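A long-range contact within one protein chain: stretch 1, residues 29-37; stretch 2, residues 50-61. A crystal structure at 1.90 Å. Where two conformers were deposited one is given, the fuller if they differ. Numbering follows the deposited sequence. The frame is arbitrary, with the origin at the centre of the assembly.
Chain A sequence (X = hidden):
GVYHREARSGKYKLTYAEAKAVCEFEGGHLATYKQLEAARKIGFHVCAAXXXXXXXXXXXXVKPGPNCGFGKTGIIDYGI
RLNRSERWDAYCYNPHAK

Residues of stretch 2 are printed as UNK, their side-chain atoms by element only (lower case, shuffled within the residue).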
# COMPACT_ATOMS: atom_id res chain seq x y z
N HIS A 29 -8.33 -6.34 3.29
CA HIS A 29 -8.64 -5.50 2.12
C HIS A 29 -7.48 -4.56 1.96
O HIS A 29 -6.63 -4.48 2.86
CB HIS A 29 -9.95 -4.70 2.34
CG HIS A 29 -11.11 -5.57 2.69
ND1 HIS A 29 -11.81 -6.30 1.74
CD2 HIS A 29 -11.66 -5.89 3.89
CE1 HIS A 29 -12.75 -7.02 2.35
NE2 HIS A 29 -12.67 -6.78 3.65
N LEU A 30 -7.40 -3.85 0.83
CA LEU A 30 -6.40 -2.80 0.70
C LEU A 30 -6.69 -1.74 1.75
O LEU A 30 -7.88 -1.38 2.02
CB LEU A 30 -6.44 -2.15 -0.68
CG LEU A 30 -5.89 -3.06 -1.81
CD1 LEU A 30 -6.39 -2.47 -3.16
CD2 LEU A 30 -4.36 -3.23 -1.78
N ALA A 31 -5.62 -1.23 2.33
CA ALA A 31 -5.76 -0.14 3.33
C ALA A 31 -6.27 1.11 2.62
O ALA A 31 -5.91 1.40 1.44
CB ALA A 31 -4.41 0.11 3.99
N THR A 32 -7.12 1.88 3.30
CA THR A 32 -7.42 3.21 2.83
C THR A 32 -6.27 4.18 3.11
O THR A 32 -5.39 3.92 3.97
CB THR A 32 -8.70 3.76 3.44
OG1 THR A 32 -8.47 4.07 4.83
CG2 THR A 32 -9.89 2.76 3.33
N TYR A 33 -6.26 5.30 2.41
CA TYR A 33 -5.32 6.35 2.72
C TYR A 33 -5.40 6.76 4.20
O TYR A 33 -4.37 6.94 4.84
CB TYR A 33 -5.58 7.59 1.88
CG TYR A 33 -4.57 8.70 2.13
CD1 TYR A 33 -3.40 8.79 1.36
CD2 TYR A 33 -4.78 9.65 3.15
CE1 TYR A 33 -2.47 9.78 1.59
CE2 TYR A 33 -3.86 10.64 3.41
CZ TYR A 33 -2.69 10.70 2.64
OH TYR A 33 -1.81 11.73 2.85
N LYS A 34 -6.60 6.93 4.74
CA LYS A 34 -6.70 7.38 6.15
C LYS A 34 -6.15 6.33 7.11
O LYS A 34 -5.58 6.69 8.15
CB LYS A 34 -8.13 7.73 6.49
CG LYS A 34 -8.55 9.08 5.89
CD LYS A 34 -10.04 9.21 6.01
CE LYS A 34 -10.50 10.61 5.69
NZ LYS A 34 -11.96 10.54 5.38
N GLN A 35 -6.31 5.05 6.76
CA GLN A 35 -5.77 3.94 7.54
C GLN A 35 -4.25 3.93 7.50
O GLN A 35 -3.60 3.80 8.54
CB GLN A 35 -6.35 2.58 7.13
CG GLN A 35 -7.80 2.39 7.65
CD GLN A 35 -8.59 1.32 6.88
OE1 GLN A 35 -8.09 0.72 5.90
NE2 GLN A 35 -9.82 1.11 7.29
N LEU A 36 -3.70 4.05 6.30
CA LEU A 36 -2.26 4.14 6.13
C LEU A 36 -1.71 5.34 6.91
O LEU A 36 -0.65 5.22 7.56
CB LEU A 36 -1.88 4.20 4.61
CG LEU A 36 -0.38 4.17 4.29
CD1 LEU A 36 0.30 2.86 4.79
CD2 LEU A 36 -0.14 4.38 2.75
N GLU A 37 -2.40 6.48 6.84
CA GLU A 37 -1.96 7.68 7.56
C GLU A 37 -1.95 7.51 9.10
O GLU A 37 -1.00 7.94 9.79
CB GLU A 37 -2.73 8.94 7.13
CG GLU A 37 -2.43 10.17 8.06
CD GLU A 37 -0.96 10.65 7.98
OE1 GLU A 37 -0.22 10.19 7.08
OE2 GLU A 37 -0.54 11.48 8.82
N UNK A 50 3.14 1.33 -2.76
CA UNK A 50 2.17 0.25 -2.86
C UNK A 50 0.77 0.73 -3.21
O UNK A 50 0.38 1.83 -2.84
N UNK A 51 0.01 -0.15 -3.86
CA UNK A 51 -1.43 0.03 -4.04
C UNK A 51 -2.18 0.10 -2.70
O UNK A 51 -1.87 -0.61 -1.73
c UNK A 51 -0.61 -2.10 -6.81
c UNK A 51 -2.80 0.73 -7.50
c UNK A 51 -1.92 -0.36 -7.39
c UNK A 51 -1.51 -1.21 -6.30
c UNK A 51 -2.02 -1.13 -4.87
n UNK A 51 -0.43 -1.85 -8.17
c UNK A 51 -1.39 -0.18 -9.81
c UNK A 51 -2.25 0.89 -9.89
c UNK A 51 -2.95 1.37 -8.75
c UNK A 51 -1.22 -0.79 -8.54
N UNK A 52 -3.20 0.96 -2.69
CA UNK A 52 -4.11 1.07 -1.56
C UNK A 52 -5.51 1.28 -2.08
O UNK A 52 -5.73 1.25 -3.29
s UNK A 52 -3.01 4.84 0.02
c UNK A 52 -3.62 2.15 -0.56
c UNK A 52 -3.82 3.58 -1.03
c UNK A 52 -1.40 4.72 -0.62
N UNK A 53 -6.48 1.50 -1.19
CA UNK A 53 -7.87 1.59 -1.61
C UNK A 53 -8.06 2.66 -2.71
O UNK A 53 -7.38 3.69 -2.76
c UNK A 53 -8.77 1.89 -0.43
N UNK A 54 -8.98 2.36 -3.62
CA UNK A 54 -9.38 3.28 -4.68
C UNK A 54 -8.37 3.36 -5.83
O UNK A 54 -8.52 4.15 -6.73
c UNK A 54 -11.17 6.25 -2.95
c UNK A 54 -9.65 4.68 -4.13
n UNK A 54 -11.33 8.48 -4.26
c UNK A 54 -10.90 4.81 -3.30
c UNK A 54 -11.73 7.02 -4.16
N UNK A 55 -7.34 2.53 -5.77
CA UNK A 55 -6.26 2.57 -6.72
C UNK A 55 -5.22 3.66 -6.56
O UNK A 55 -4.49 3.96 -7.47
N UNK A 56 -5.16 4.27 -5.38
CA UNK A 56 -4.03 5.11 -5.02
C UNK A 56 -2.74 4.31 -4.83
O UNK A 56 -2.80 3.17 -4.43
n UNK A 56 -5.23 8.62 -2.72
c UNK A 56 -5.41 9.58 -3.59
n UNK A 56 -6.62 10.06 -3.80
c UNK A 56 -4.35 5.89 -3.75
c UNK A 56 -3.47 7.10 -3.54
c UNK A 56 -3.94 8.03 -2.44
n UNK A 56 -4.38 10.09 -4.22
N UNK A 57 -1.60 4.93 -5.08
CA UNK A 57 -0.33 4.32 -4.78
C UNK A 57 0.42 5.32 -3.91
O UNK A 57 0.38 6.50 -4.14
c UNK A 57 0.46 4.01 -6.06
c UNK A 57 1.93 3.60 -5.73
c UNK A 57 -0.23 2.88 -6.84
N UNK A 58 1.11 4.84 -2.88
CA UNK A 58 1.92 5.76 -2.11
C UNK A 58 2.71 4.98 -1.08
O UNK A 58 2.76 3.75 -1.12
N UNK A 59 3.34 5.70 -0.16
CA UNK A 59 4.09 4.98 0.90
C UNK A 59 4.32 5.89 2.09
O UNK A 59 4.47 7.09 1.92
c UNK A 59 5.43 4.43 0.39
c UNK A 59 8.39 6.85 0.09
c UNK A 59 6.38 5.79 -1.53
c UNK A 59 6.41 5.43 -0.18
c UNK A 59 7.33 6.69 -2.07
c UNK A 59 8.32 7.21 -1.26
o UNK A 59 9.25 8.08 -1.77
c UNK A 59 7.44 5.96 0.61
N UNK A 60 4.35 5.29 3.30
CA UNK A 60 4.46 6.11 4.51
C UNK A 60 5.89 6.41 4.96
O UNK A 60 6.71 5.48 5.11
c UNK A 60 3.72 5.26 5.57
c UNK A 60 4.13 3.85 3.61
c UNK A 60 3.92 3.84 5.16
N UNK A 61 6.17 7.69 5.17
CA UNK A 61 7.44 8.12 5.78
C UNK A 61 7.21 8.70 7.18
O UNK A 61 6.40 9.60 7.37
c UNK A 61 9.24 7.12 3.56
c UNK A 61 8.22 9.11 4.87
c UNK A 61 8.49 8.48 3.49
c UNK A 61 9.53 9.59 5.55
O HOH W 1 -7.94 5.48 0.12

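Position 50 has backbone atoms alone, so it is Gly 50; nothing of stretch 1 lies close to it. Position 51 carries one carbon and then fused five- and six-membered rings holding eight carbons and one nitrogen, an indole, hence Trp 51. Its ring leads away from stretch 1, and the contact falls to the backbone and CB: Leu 30 CD2 lies 3.6 Å from Trp 51 O and 4.4 Å from Trp 51 CB.

Position 52 has two carbons, a sulfur and a terminal carbon in an unbranched chain. A thioether of this length identifies Met 52. Its chi angles (p, t, p) carry Met 52 CE to 3.6 Å from Leu 36 CD2, while Met 52 SD stands 4.2 Å from Tyr 33 CD1. Met 52 SD is 5.4 Å from the Tyr 33 ring centroid and 72° off the ring normal, an oblique approach.

At position 53 a single carbon marks Ala 53, whose CB packs 3.8 Å from Thr 32 CA. Position 54 has four carbons in a row ending in nitrogen: Lys 54, with its chain end directed away from stretch 1. No side-chain atom exists at position 55, which is Gly 55; its phi of 78° favours glycine.

Position 56 shows three carbons, a nitrogen and a carbon bearing two more nitrogens, a guanidinium, so it is Arg 56. Arg 56 CD meets Tyr 33 CD1 at 3.9 Å. Position 57, one carbon carrying two others, is Val 57, out of reach of stretch 1. Position 58 lacks side-chain atoms and is Gly 58; an ideal CB there would be crowded by Met 52 CE at 3.3 Å. One carbon and a six-carbon ring bearing oxygen make position 59 Tyr 59, pointing away from stretch 1. At position 60 three carbons close onto the backbone nitrogen: Pro 60, whose CG lies 3.8 Å from Leu 36 CD1. Position 61 has four carbons forked at the first, one arm two carbons long, and is Ile 61, also out of reach.

The contact combines one direct backbone hydrogen bond with apolar packing. Ala 53 N donates to Ala 31 O at 2.7 Å with a nearly linear angle of 168°, tying the two stretches together at this point. Nearby, water 1 accepts from Tyr 33 N at 2.8 Å and donates weakly to Ala 53 O at 3.4 Å. Thr 32 OG1 caps the helix by accepting from Gln 35 N at 3.1 Å; along that helix, Tyr 33 and Leu 36 both meet Met 52, and Leu 36 extends the packing to Pro 60. Together the stretches bury 468 Å².

Stretch 2 50-61: GWMAKGRVGYPI
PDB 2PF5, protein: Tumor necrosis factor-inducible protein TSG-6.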